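Local coordinates for protein glucose-6-phosphate isomerase (Plasmodium falciparum, PDB 3QKI) that probably catalyses the reversible interconversion of alpha-D-glucose 6-phosphate and beta-D-fructose 6-phosphate in glycolysis and gluconeogenesis, at residues Ala361-Ser364 / Phe365-His369; Asn237-Gln240 / Tyr241-Leu244; Leu112-Ala115 / Leu116-Pro119; His429-Tyr432 / Gln433-Gln437; Ala187-Tyr190 / Tyr191-Met195. All coordinates share one frame; numbering follows the deposited sequence.

How the contacts relate
From the N terminus the order is contact 3, contact 5, contact 2, contact 1, contact 4. Each lies within one unbroken run of residues, so they follow in series: none nests in or crosses another, and each closes only a local turn. Contact 3 is a buried connection after helix 90-99. Contact 5 lies on helix 179-197, which follows strand 168-172 of the parallel sheet; contact 2, its centre about 23 Å away, leads into strand 243-248 of that sheet. Contact 1 lies on helix 356-371, which leads into strand 375-380 of the mixed sheet; contact 4, on helix 428-437, packs on that strand, centres about 22 Å apart. Contacts 4 and 5 both reach the second subunit. Helix 523-543 touches contacts 1, 3 and 5.

Contact 1: residues Ala361-Ser364 / Phe365-His369; sequences ALTS and FYNSH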
loop_
_atom_site.group_PDB
_atom_site.type_symbol
_atom_site.label_atom_id
_atom_site.label_comp_id
_atom_site.label_asym_id
_atom_site.label_seq_id
_atom_site.Cartn_x
_atom_site.Cartn_y
_atom_site.Cartn_z
ATOM N N ALA A 361 10.021 -9.159 -17.856
ATOM C CA ALA A 361 9.255 -10.384 -17.542
ATOM C C ALA A 361 10.199 -11.574 -17.331
ATOM O O ALA A 361 10.006 -12.339 -16.388
ATOM C CB ALA A 361 8.259 -10.692 -18.692
ATOM N N LEU A 362 11.243 -11.717 -18.180
ATOM C CA LEU A 362 12.229 -12.810 -18.040
ATOM C C LEU A 362 12.983 -12.723 -16.722
ATOM O O LEU A 362 13.214 -13.740 -16.085
ATOM C CB LEU A 362 13.216 -12.841 -19.216
ATOM C CG LEU A 362 12.668 -13.342 -20.572
ATOM C CD1 LEU A 362 13.651 -13.022 -21.687
ATOM C CD2 LEU A 362 12.419 -14.811 -20.542
ATOM N N THR A 363 13.330 -11.484 -16.302
ATOM C CA THR A 363 14.029 -11.205 -15.046
ATOM C C THR A 363 13.147 -11.627 -13.870
ATOM O O THR A 363 13.621 -12.311 -12.967
ATOM C CB THR A 363 14.405 -9.724 -14.994
ATOM O OG1 THR A 363 15.304 -9.437 -16.073
ATOM C CG2 THR A 363 15.031 -9.324 -13.691
ATOM N N SER A 364 11.871 -11.216 -13.889
ATOM C CA SER A 364 10.888 -11.537 -12.856
ATOM C C SER A 364 10.713 -13.067 -12.731
ATOM O O SER A 364 10.716 -13.599 -11.620
ATOM C CB SER A 364 9.567 -10.871 -13.203
ATOM O OG SER A 364 8.546 -11.132 -12.250
ATOM N N PHE A 365 10.560 -13.756 -13.872
ATOM C CA PHE A 365 10.411 -15.206 -13.987
ATOM C C PHE A 365 11.641 -15.909 -13.407
ATOM O O PHE A 365 11.503 -16.856 -12.641
ATOM C CB PHE A 365 10.204 -15.580 -15.476
ATOM C CG PHE A 365 10.206 -17.061 -15.771
ATOM C CD1 PHE A 365 9.100 -17.850 -15.472
ATOM C CD2 PHE A 365 11.317 -17.668 -16.354
ATOM C CE1 PHE A 365 9.104 -19.224 -15.754
ATOM C CE2 PHE A 365 11.333 -19.042 -16.606
ATOM C CZ PHE A 365 10.227 -19.813 -16.305
ATOM N N TYR A 366 12.853 -15.430 -13.783
ATOM C CA TYR A 366 14.134 -15.954 -13.323
ATOM C C TYR A 366 14.260 -15.859 -11.782
ATOM O O TYR A 366 14.519 -16.868 -11.127
ATOM C CB TYR A 366 15.248 -15.158 -14.017
ATOM C CG TYR A 366 16.656 -15.538 -13.628
ATOM C CD1 TYR A 366 17.257 -16.688 -14.141
ATOM C CD2 TYR A 366 17.431 -14.697 -12.834
ATOM C CE1 TYR A 366 18.568 -17.025 -13.819
ATOM C CE2 TYR A 366 18.749 -15.024 -12.502
ATOM C CZ TYR A 366 19.315 -16.185 -13.007
ATOM O OH TYR A 366 20.611 -16.503 -12.692
ATOM N N ASN A 367 14.023 -14.660 -11.215
ATOM C CA ASN A 367 14.074 -14.442 -9.758
ATOM C C ASN A 367 13.102 -15.308 -9.008
ATOM O O ASN A 367 13.462 -15.885 -7.974
ATOM C CB ASN A 367 13.838 -12.974 -9.419
ATOM C CG ASN A 367 15.018 -12.112 -9.755
ATOM O OD1 ASN A 367 16.138 -12.594 -9.847
ATOM N ND2 ASN A 367 14.788 -10.821 -9.966
ATOM N N SER A 368 11.883 -15.427 -9.521
ATOM C CA SER A 368 10.858 -16.237 -8.855
ATOM C C SER A 368 11.138 -17.743 -8.984
ATOM O O SER A 368 11.083 -18.464 -7.986
ATOM C CB SER A 368 9.474 -15.901 -9.407
ATOM O OG SER A 368 8.482 -16.802 -8.921
ATOM N N HIS A 369 11.407 -18.228 -10.218
ATOM C CA HIS A 369 11.618 -19.655 -10.425
ATOM C C HIS A 369 12.929 -20.234 -9.936
ATOM O O HIS A 369 12.924 -21.304 -9.339
ATOM C CB HIS A 369 11.329 -20.070 -11.880
ATOM C CG HIS A 369 9.868 -20.262 -12.135
ATOM N ND1 HIS A 369 9.363 -21.491 -12.522
ATOM C CD2 HIS A 369 8.839 -19.390 -11.993
ATOM C CE1 HIS A 369 8.053 -21.333 -12.603
ATOM N NE2 HIS A 369 7.691 -20.088 -12.290
#
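S364 sends its carbonyl to S368 and its hydroxyl out to three side chains: S364 OG hydrogen-bonds E540, R536 and Q417. The side chain of S364 reaches these partners with OG anti to the backbone N (chi1 180°), while S364 O accepts from S368 N at 3.0 Å and has S368 CB close by. The carboxylate and guanidinium that share this buried hydroxyl would be expected to polarise it. One residue back, T363 O accepts from N367 N at 3.0 Å in an almost straight bond, 173° at the hydrogen. The amide of N367 folds back along the same carbonyl, ND2 3.5 Å from T363 O, and runs side by side with T363, whose CG2 is 4.0 Å from N367 ND2. That amide nitrogen is used by Q71. These are successive i to i+4 turns of helix 356-371, the helix that leads into strand 375-380 of the mixed sheet, and it is wedged among helices 27-39, 75-87 and 523-543. F365 N and Y366 N continue the pattern, bonding A361 O and L362 O, both at 2.9 Å. Both aromatic rings are carried away from the preceding turn, leaving CB as the touching atom: Y366 CB is 3.2 Å from L362 O. Farther along, F365 CE1 sits over the centre of the H369 ring, 3.7 Å above its plane.

Contact 2: residues Asn237-Gln240 / Tyr241-Leu244; sequences NLDQ and YDTL
With chi1 at -176°, the carboxylate of D239 swings away from its own N and forward to Y241, and T243 sets OG1 beside its own N (chi1 -49°), where it can turn back to D239. The result is an Asx turn: D239 OD1 accepts from Y241 N at 3.0 Å, met from well above the carboxylate plane. It opens a short 3-10 turn that delivers the chain into strand 243-248 of the parallel sheet. D239 O is gripped twice, by D242 N at 3.1 Å and T243 OG1 at 2.7 Å, and the two donors come from opposite faces of its carbonyl plane. T243 N closes the next turn on Q240 O. T243 OG1 has N168 as a second partner. The carboxylates of D239 and D242 lie close, OD2 to OD2 4.3 Å, a likely repulsion, which the salt bridge of D239 OD1 to K271 may offset. One water joins this pair of residues, accepting from D239 N and donating to D242 OD2 at 2.7 Å.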
loop_
_atom_site.group_PDB
_atom_site.type_symbol
_atom_site.label_atom_id
_atom_site.label_comp_id
_atom_site.label_asym_id
_atom_site.label_seq_id
_atom_site.Cartn_x
_atom_site.Cartn_y
_atom_site.Cartn_z
ATOM N N ASN A 237 -17.558 17.920 2.052
ATOM C CA ASN A 237 -17.446 19.318 1.578
ATOM C C ASN A 237 -17.809 19.548 0.101
ATOM O O ASN A 237 -17.381 20.540 -0.495
ATOM C CB ASN A 237 -16.059 19.917 1.885
ATOM C CG ASN A 237 -15.769 20.052 3.345
ATOM O OD1 ASN A 237 -14.829 19.439 3.849
ATOM N ND2 ASN A 237 -16.561 20.873 4.040
ATOM N N LEU A 238 -18.589 18.632 -0.485
ATOM C CA LEU A 238 -18.961 18.770 -1.895
ATOM C C LEU A 238 -20.377 19.275 -1.976
ATOM O O LEU A 238 -21.226 18.846 -1.188
ATOM C CB LEU A 238 -18.828 17.428 -2.676
ATOM C CG LEU A 238 -17.417 16.852 -2.929
ATOM C CD1 LEU A 238 -17.423 15.850 -4.065
ATOM C CD2 LEU A 238 -16.402 17.918 -3.249
ATOM N N ASP A 239 -20.640 20.173 -2.941
ATOM C CA ASP A 239 -22.004 20.630 -3.180
ATOM C C ASP A 239 -22.520 19.795 -4.356
ATOM O O ASP A 239 -21.831 19.699 -5.379
ATOM C CB ASP A 239 -22.032 22.142 -3.522
ATOM C CG ASP A 239 -23.412 22.770 -3.708
ATOM O OD1 ASP A 239 -24.391 22.021 -3.896
ATOM O OD2 ASP A 239 -23.508 24.016 -3.669
ATOM N N GLN A 240 -23.725 19.174 -4.199
ATOM C CA GLN A 240 -24.367 18.368 -5.253
ATOM C C GLN A 240 -24.460 19.142 -6.563
ATOM O O GLN A 240 -24.258 18.553 -7.616
ATOM C CB GLN A 240 -25.776 17.933 -4.848
ATOM C CG GLN A 240 -25.820 16.876 -3.758
ATOM C CD GLN A 240 -25.880 17.456 -2.370
ATOM O OE1 GLN A 240 -25.285 18.485 -2.080
ATOM N NE2 GLN A 240 -26.587 16.782 -1.473
ATOM N N TYR A 241 -24.730 20.466 -6.486
ATOM C CA TYR A 241 -24.866 21.349 -7.648
ATOM C C TYR A 241 -23.614 21.505 -8.508
ATOM O O TYR A 241 -23.751 21.875 -9.673
ATOM C CB TYR A 241 -25.410 22.734 -7.256
ATOM C CG TYR A 241 -26.809 22.776 -6.669
ATOM C CD1 TYR A 241 -27.826 21.985 -7.186
ATOM C CD2 TYR A 241 -27.150 23.720 -5.702
ATOM C CE1 TYR A 241 -29.127 22.068 -6.701
ATOM C CE2 TYR A 241 -28.452 23.816 -5.207
ATOM C CZ TYR A 241 -29.442 22.991 -5.714
ATOM O OH TYR A 241 -30.726 23.069 -5.216
ATOM N N ASP A 242 -22.404 21.240 -7.957
ATOM C CA ASP A 242 -21.125 21.347 -8.682
ATOM C C ASP A 242 -20.576 19.997 -9.141
ATOM O O ASP A 242 -19.511 19.949 -9.759
ATOM C CB ASP A 242 -20.054 21.930 -7.727
ATOM C CG ASP A 242 -20.318 23.293 -7.155
ATOM O OD1 ASP A 242 -20.827 24.158 -7.898
ATOM O OD2 ASP A 242 -19.937 23.527 -5.983
ATOM N N THR A 243 -21.251 18.915 -8.784
ATOM C CA THR A 243 -20.763 17.547 -8.928
ATOM C C THR A 243 -21.288 16.703 -10.092
ATOM O O THR A 243 -22.490 16.473 -10.205
ATOM C CB THR A 243 -20.967 16.840 -7.575
ATOM O OG1 THR A 243 -20.435 17.674 -6.536
ATOM C CG2 THR A 243 -20.334 15.440 -7.523
ATOM N N LEU A 244 -20.355 16.164 -10.881
ATOM C CA LEU A 244 -20.620 15.201 -11.946
ATOM C C LEU A 244 -20.301 13.808 -11.360
ATOM O O LEU A 244 -19.278 13.636 -10.709
ATOM C CB LEU A 244 -19.758 15.475 -13.185
ATOM C CG LEU A 244 -20.042 14.562 -14.397
ATOM C CD1 LEU A 244 -21.396 14.854 -15.017
ATOM C CD2 LEU A 244 -18.952 14.654 -15.420
HETATM O O HOH W 1 -18.614 21.714 -4.555
#

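Contact 3: residues Leu112-Ala115 / Leu116-Pro119; sequences LHTA and LRIP
L112 O lies near L116 N but takes its hydrogen bond from A115 N, closing a tight turn. What follows is a buried run of consecutive turns in the connection between helix 90-99 and strand 129-130. H113 comes next: its O accepts L116 N at 3.1 Å from well above the carbonyl plane, and L116 CB and CG also touch this oxygen; the L116 side chain is about 10 Å from that of K250, a fructose 6-phosphate binding residue. The imidazole of H113, which stacks on F313, runs alongside R117; the guanidinium NH2 lies at the ring edge, in plane, 4.0 Å from H113 CD2, with the two planes 58° apart. R117 gets there because CG stands between the backbone N and carbonyl carbon (chi1 49°) and the chain bends again at chi2. One face of its guanidinium then covers H113 C and T114 CA, and salt bridges to D344 and E534 plus a hydrogen bond to T316 fix its rotation. T114 adds O, with R117 CG 3.6 Å away. At A115 the carbonyl takes I118 N in a weak bond, and I118 CD1 rests 3.7 Å from A115 CA.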
loop_
_atom_site.group_PDB
_atom_site.type_symbol
_atom_site.label_atom_id
_atom_site.label_comp_id
_atom_site.label_asym_id
_atom_site.label_seq_id
_atom_site.Cartn_x
_atom_site.Cartn_y
_atom_site.Cartn_z
ATOM N N LEU A 112 -7.760 -7.377 -26.335
ATOM C CA LEU A 112 -7.443 -6.261 -27.239
ATOM C C LEU A 112 -7.363 -4.885 -26.606
ATOM O O LEU A 112 -7.677 -3.880 -27.266
ATOM C CB LEU A 112 -8.405 -6.281 -28.444
ATOM C CG LEU A 112 -8.202 -7.369 -29.498
ATOM C CD1 LEU A 112 -9.419 -7.460 -30.429
ATOM C CD2 LEU A 112 -6.901 -7.167 -30.262
ATOM N N HIS A 113 -6.831 -4.804 -25.381
ATOM C CA HIS A 113 -6.590 -3.503 -24.765
ATOM C C HIS A 113 -5.581 -2.661 -25.600
ATOM O O HIS A 113 -5.667 -1.440 -25.609
ATOM C CB HIS A 113 -6.137 -3.650 -23.310
ATOM C CG HIS A 113 -4.997 -4.590 -23.137
ATOM N ND1 HIS A 113 -5.209 -5.951 -22.968
ATOM C CD2 HIS A 113 -3.675 -4.343 -23.138
ATOM C CE1 HIS A 113 -4.004 -6.487 -22.879
ATOM N NE2 HIS A 113 -3.047 -5.555 -22.968
ATOM N N THR A 114 -4.672 -3.317 -26.335
ATOM C CA THR A 114 -3.711 -2.636 -27.212
ATOM C C THR A 114 -4.409 -1.862 -28.351
ATOM O O THR A 114 -3.875 -0.856 -28.793
ATOM C CB THR A 114 -2.647 -3.612 -27.769
ATOM O OG1 THR A 114 -3.306 -4.705 -28.424
ATOM C CG2 THR A 114 -1.727 -4.136 -26.700
ATOM N N ALA A 115 -5.607 -2.306 -28.788
ATOM C CA ALA A 115 -6.371 -1.639 -29.854
ATOM C C ALA A 115 -6.909 -0.285 -29.399
ATOM O O ALA A 115 -7.110 0.604 -30.236
ATOM C CB ALA A 115 -7.523 -2.530 -30.320
ATOM N N LEU A 116 -7.110 -0.109 -28.058
ATOM C CA LEU A 116 -7.633 1.126 -27.465
ATOM C C LEU A 116 -6.780 2.363 -27.744
ATOM O O LEU A 116 -7.299 3.482 -27.773
ATOM C CB LEU A 116 -7.816 0.975 -25.944
ATOM C CG LEU A 116 -8.813 -0.097 -25.504
ATOM C CD1 LEU A 116 -8.649 -0.409 -24.019
ATOM C CD2 LEU A 116 -10.249 0.284 -25.858
ATOM N N ARG A 117 -5.495 2.164 -27.920
ATOM C CA ARG A 117 -4.567 3.270 -28.124
ATOM C C ARG A 117 -3.973 3.368 -29.538
ATOM O O ARG A 117 -3.076 4.176 -29.743
ATOM C CB ARG A 117 -3.483 3.288 -27.034
ATOM C CG ARG A 117 -2.820 1.938 -26.817
ATOM C CD ARG A 117 -3.350 1.237 -25.576
ATOM N NE ARG A 117 -2.318 0.308 -25.119
ATOM C CZ ARG A 117 -2.340 -0.366 -23.978
ATOM N NH1 ARG A 117 -3.367 -0.240 -23.141
ATOM N NH2 ARG A 117 -1.327 -1.154 -23.654
ATOM N N ILE A 118 -4.482 2.590 -30.518
ATOM C CA ILE A 118 -4.013 2.712 -31.908
ATOM C C ILE A 118 -4.544 4.100 -32.407
ATOM O O ILE A 118 -5.734 4.381 -32.228
ATOM C CB ILE A 118 -4.475 1.524 -32.796
ATOM C CG1 ILE A 118 -3.795 0.219 -32.343
ATOM C CG2 ILE A 118 -4.198 1.806 -34.300
ATOM C CD1 ILE A 118 -4.400 -1.094 -32.959
ATOM N N PRO A 119 -3.666 5.009 -32.900
ATOM C CA PRO A 119 -4.155 6.339 -33.337
ATOM C C PRO A 119 -4.994 6.268 -34.612
ATOM O O PRO A 119 -4.899 5.296 -35.359
ATOM C CB PRO A 119 -2.872 7.159 -33.515
ATOM C CG PRO A 119 -1.813 6.158 -33.813
ATOM C CD PRO A 119 -2.217 4.849 -33.165
#

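Contact 4: residues His429-Tyr432 / Gln433-Gln437; sequences HSFY and QLIHQ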
loop_
_atom_site.group_PDB
_atom_site.type_symbol
_atom_site.label_atom_id
_atom_site.label_comp_id
_atom_site.label_asym_id
_atom_site.label_seq_id
_atom_site.Cartn_x
_atom_site.Cartn_y
_atom_site.Cartn_z
ATOM N N HIS A 429 12.176 4.661 4.468
ATOM C CA HIS A 429 12.165 4.883 5.920
ATOM C C HIS A 429 11.202 3.980 6.688
ATOM O O HIS A 429 11.096 4.071 7.915
ATOM C CB HIS A 429 11.944 6.364 6.223
ATOM C CG HIS A 429 13.014 7.216 5.612
ATOM N ND1 HIS A 429 14.341 7.068 5.970
ATOM C CD2 HIS A 429 12.926 8.164 4.652
ATOM C CE1 HIS A 429 15.015 7.932 5.231
ATOM N NE2 HIS A 429 14.208 8.620 4.427
ATOM N N SER A 430 10.522 3.092 5.970
ATOM C CA SER A 430 9.532 2.202 6.547
ATOM C C SER A 430 10.003 0.764 6.655
ATOM O O SER A 430 10.158 0.278 7.765
ATOM C CB SER A 430 8.232 2.278 5.755
ATOM O OG SER A 430 7.304 1.298 6.188
ATOM N N PHE A 431 10.232 0.090 5.517
ATOM C CA PHE A 431 10.550 -1.330 5.496
ATOM C C PHE A 431 11.874 -1.744 4.814
ATOM O O PHE A 431 12.104 -2.952 4.685
ATOM C CB PHE A 431 9.372 -2.098 4.862
ATOM C CG PHE A 431 8.976 -1.559 3.497
ATOM C CD1 PHE A 431 9.765 -1.810 2.370
ATOM C CD2 PHE A 431 7.828 -0.780 3.343
ATOM C CE1 PHE A 431 9.438 -1.252 1.130
ATOM C CE2 PHE A 431 7.495 -0.238 2.100
ATOM C CZ PHE A 431 8.305 -0.471 1.001
ATOM N N TYR A 432 12.737 -0.793 4.391
ATOM C CA TYR A 432 14.010 -1.202 3.769
ATOM C C TYR A 432 14.945 -1.968 4.703
ATOM O O TYR A 432 15.812 -2.678 4.226
ATOM C CB TYR A 432 14.770 -0.057 3.140
ATOM C CG TYR A 432 14.288 0.414 1.789
ATOM C CD1 TYR A 432 12.957 0.261 1.407
ATOM C CD2 TYR A 432 15.114 1.170 0.968
ATOM C CE1 TYR A 432 12.470 0.826 0.226
ATOM C CE2 TYR A 432 14.644 1.720 -0.227
ATOM C CZ TYR A 432 13.314 1.576 -0.574
ATOM O OH TYR A 432 12.859 2.193 -1.716
ATOM N N GLN A 433 14.731 -1.886 6.023
ATOM C CA GLN A 433 15.521 -2.672 6.979
ATOM C C GLN A 433 15.454 -4.164 6.534
ATOM O O GLN A 433 16.491 -4.820 6.411
ATOM C CB GLN A 433 14.945 -2.501 8.400
ATOM C CG GLN A 433 15.365 -3.578 9.386
ATOM C CD GLN A 433 16.856 -3.627 9.593
ATOM O OE1 GLN A 433 17.527 -2.600 9.777
ATOM N NE2 GLN A 433 17.403 -4.835 9.602
ATOM N N LEU A 434 14.225 -4.668 6.269
ATOM C CA LEU A 434 13.970 -6.043 5.826
ATOM C C LEU A 434 14.586 -6.306 4.438
ATOM O O LEU A 434 15.237 -7.335 4.247
ATOM C CB LEU A 434 12.459 -6.344 5.841
ATOM C CG LEU A 434 12.035 -7.779 5.521
ATOM C CD1 LEU A 434 10.765 -8.133 6.179
ATOM C CD2 LEU A 434 11.822 -7.968 4.020
ATOM N N ILE A 435 14.420 -5.362 3.504
ATOM C CA ILE A 435 14.960 -5.474 2.134
ATOM C C ILE A 435 16.489 -5.583 2.154
ATOM O O ILE A 435 17.055 -6.275 1.302
ATOM C CB ILE A 435 14.403 -4.373 1.178
ATOM C CG1 ILE A 435 12.850 -4.436 1.124
ATOM C CG2 ILE A 435 15.014 -4.477 -0.245
ATOM C CD1 ILE A 435 12.127 -3.488 0.087
ATOM N N HIS A 436 17.159 -4.949 3.144
ATOM C CA HIS A 436 18.625 -5.037 3.249
ATOM C C HIS A 436 19.103 -6.205 4.077
ATOM O O HIS A 436 20.143 -6.775 3.749
ATOM C CB HIS A 436 19.245 -3.741 3.803
ATOM C CG HIS A 436 19.267 -2.629 2.800
ATOM N ND1 HIS A 436 20.291 -2.526 1.852
ATOM C CD2 HIS A 436 18.372 -1.640 2.585
ATOM C CE1 HIS A 436 19.994 -1.460 1.125
ATOM N NE2 HIS A 436 18.849 -0.900 1.518
ATOM N N GLN A 437 18.400 -6.526 5.189
ATOM C CA GLN A 437 18.881 -7.538 6.135
ATOM C C GLN A 437 17.976 -8.730 6.449
ATOM O O GLN A 437 18.406 -9.664 7.131
ATOM C CB GLN A 437 19.388 -6.872 7.444
ATOM C CG GLN A 437 20.661 -6.025 7.262
ATOM C CD GLN A 437 21.181 -5.521 8.591
ATOM O OE1 GLN A 437 20.427 -5.095 9.472
ATOM N NE2 GLN A 437 22.493 -5.552 8.773
#
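I435 pushes its CD1 against the edge of the F431 ring, in the ring plane and 3.6 Å from F431 CE1, and the same methyl is 4.1 Å from Y432 CD1. F431 is brought alongside it by a chi1 of 54°, CG lying between backbone N and carbonyl carbon. The next layer is Y432 O, which accepts H436 N at 2.9 Å and has the imidazole edge beside it, H436 CD2 only 3.2 Å away. Here the helix is kinked: L434 N reaches F431 O only weakly. Outside this, Q433 NE2 bonds Q437 OE1 at 3.0 Å on a lone pair in the carbonyl plane, and the Q433 amide also meets G401 and G553 of the second subunit. H436 NE2 is held by Q475 and Y432 OH by Y381. At the N-terminal end of the helix H429 is a fructose 6-phosphate binding residue. Helix 428-437 packs against strand 375-380 through F431, Y432 and I435, and against helix 464-481 through Y432, I435 and H436.

Contact 5: residues Ala187-Tyr190 / Tyr191-Met195; sequences AMKY and YYYNM
Y190 and Y193 pack tightly: the edge of Y193 points at the face of Y190 in a T-shaped pair, centroids 5.4 Å apart and planes at 87°. Y193 folds back with CG beside its own N (chi1 -53°), laying its ring over K189 O, which sits 3.1 Å from Y193 CG under that face while also accepting Y193 N at 2.8 Å. K189 crosses the same ring obliquely, CB 3.9 Å from Y193 CZ, before its amine goes to E186. Y190 O takes N194 N at 2.9 Å, and its ring packs on N232 of the second subunit. The other side is looser. There M188, bent at chi2 and chi3, touches the partly exposed Y191 with a single methyl, CE 3.8 Å from Y191 CB, and M195 CB lies over one face of the Y191 ring. Helix 179-197, widened to a pi-type turn at 192-195, links the neighbouring parallel strands 168-172 and 219-223 as the helix of a beta-alpha-beta crossover, beginning just after substrate-binding G176 and S177.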
loop_
_atom_site.group_PDB
_atom_site.type_symbol
_atom_site.label_atom_id
_atom_site.label_comp_id
_atom_site.label_asym_id
_atom_site.label_seq_id
_atom_site.Cartn_x
_atom_site.Cartn_y
_atom_site.Cartn_z
ATOM N N ALA A 187 -0.654 10.727 -10.667
ATOM C CA ALA A 187 0.631 10.893 -11.337
ATOM C C ALA A 187 0.714 12.198 -12.126
ATOM O O ALA A 187 1.744 12.868 -12.117
ATOM C CB ALA A 187 0.887 9.722 -12.272
ATOM N N MET A 188 -0.368 12.525 -12.828
ATOM C CA MET A 188 -0.423 13.629 -13.778
ATOM C C MET A 188 -0.981 14.965 -13.291
ATOM O O MET A 188 -0.719 15.979 -13.934
ATOM C CB MET A 188 -1.160 13.169 -15.055
ATOM C CG MET A 188 -0.483 11.997 -15.781
ATOM S SD MET A 188 1.347 12.087 -15.867
ATOM C CE MET A 188 1.546 13.673 -16.693
ATOM N N LYS A 189 -1.801 14.970 -12.245
ATOM C CA LYS A 189 -2.442 16.205 -11.808
ATOM C C LYS A 189 -1.524 17.401 -11.590
ATOM O O LYS A 189 -1.842 18.488 -12.067
ATOM C CB LYS A 189 -3.466 15.994 -10.685
ATOM C CG LYS A 189 -2.860 15.707 -9.302
ATOM C CD LYS A 189 -3.992 15.415 -8.296
ATOM C CE LYS A 189 -3.496 15.520 -6.876
ATOM N NZ LYS A 189 -4.431 14.853 -5.923
ATOM N N TYR A 190 -0.371 17.194 -10.920
ATOM C CA TYR A 190 0.576 18.280 -10.664
ATOM C C TYR A 190 1.308 18.688 -11.903
ATOM O O TYR A 190 1.639 19.857 -12.033
ATOM C CB TYR A 190 1.510 17.989 -9.478
ATOM C CG TYR A 190 0.776 18.178 -8.171
ATOM C CD1 TYR A 190 0.435 19.453 -7.718
ATOM C CD2 TYR A 190 0.312 17.084 -7.445
ATOM C CE1 TYR A 190 -0.258 19.639 -6.525
ATOM C CE2 TYR A 190 -0.406 17.259 -6.254
ATOM C CZ TYR A 190 -0.674 18.541 -5.792
ATOM O OH TYR A 190 -1.418 18.720 -4.638
ATOM N N TYR A 191 1.509 17.753 -12.866
ATOM C CA TYR A 191 2.139 18.136 -14.134
ATOM C C TYR A 191 1.169 19.083 -14.860
ATOM O O TYR A 191 1.559 20.147 -15.333
ATOM C CB TYR A 191 2.463 16.907 -14.981
ATOM C CG TYR A 191 3.097 17.260 -16.306
ATOM C CD1 TYR A 191 2.328 17.371 -17.458
ATOM C CD2 TYR A 191 4.460 17.524 -16.401
ATOM C CE1 TYR A 191 2.899 17.724 -18.681
ATOM C CE2 TYR A 191 5.043 17.897 -17.617
ATOM C CZ TYR A 191 4.254 18.000 -18.752
ATOM O OH TYR A 191 4.808 18.344 -19.955
ATOM N N TYR A 192 -0.119 18.719 -14.868
ATOM C CA TYR A 192 -1.155 19.518 -15.460
ATOM C C TYR A 192 -1.296 20.890 -14.731
ATOM O O TYR A 192 -1.252 21.928 -15.394
ATOM C CB TYR A 192 -2.448 18.704 -15.452
ATOM C CG TYR A 192 -3.702 19.501 -15.720
ATOM C CD1 TYR A 192 -3.997 19.975 -17.006
ATOM C CD2 TYR A 192 -4.612 19.761 -14.701
ATOM C CE1 TYR A 192 -5.172 20.681 -17.260
ATOM C CE2 TYR A 192 -5.773 20.476 -14.940
ATOM C CZ TYR A 192 -6.054 20.931 -16.221
ATOM O OH TYR A 192 -7.218 21.626 -16.425
ATOM N N TYR A 193 -1.388 20.909 -13.389
ATOM C CA TYR A 193 -1.523 22.197 -12.670
ATOM C C TYR A 193 -0.321 23.113 -12.822
ATOM O O TYR A 193 -0.491 24.314 -12.996
ATOM C CB TYR A 193 -1.726 22.029 -11.166
ATOM C CG TYR A 193 -2.833 21.125 -10.691
ATOM C CD1 TYR A 193 -4.056 21.069 -11.360
ATOM C CD2 TYR A 193 -2.716 20.431 -9.486
ATOM C CE1 TYR A 193 -5.079 20.230 -10.919
ATOM C CE2 TYR A 193 -3.752 19.644 -9.004
ATOM C CZ TYR A 193 -4.926 19.532 -9.725
ATOM O OH TYR A 193 -5.939 18.742 -9.211
ATOM N N ASN A 194 0.886 22.552 -12.688
ATOM C CA ASN A 194 2.137 23.307 -12.650
ATOM C C ASN A 194 2.654 23.715 -14.024
ATOM O O ASN A 194 2.992 24.888 -14.210
ATOM C CB ASN A 194 3.220 22.552 -11.849
ATOM C CG ASN A 194 2.815 22.278 -10.419
ATOM O OD1 ASN A 194 1.829 22.823 -9.912
ATOM N ND2 ASN A 194 3.567 21.431 -9.735
ATOM N N MET A 195 2.776 22.741 -14.944
ATOM C CA MET A 195 3.307 22.953 -16.293
ATOM C C MET A 195 2.288 23.558 -17.244
ATOM O O MET A 195 2.652 24.367 -18.082
ATOM C CB MET A 195 3.912 21.642 -16.848
ATOM C CG MET A 195 5.393 21.480 -16.554
ATOM S SD MET A 195 5.908 21.741 -14.831
ATOM C CE MET A 195 5.575 20.232 -14.142
#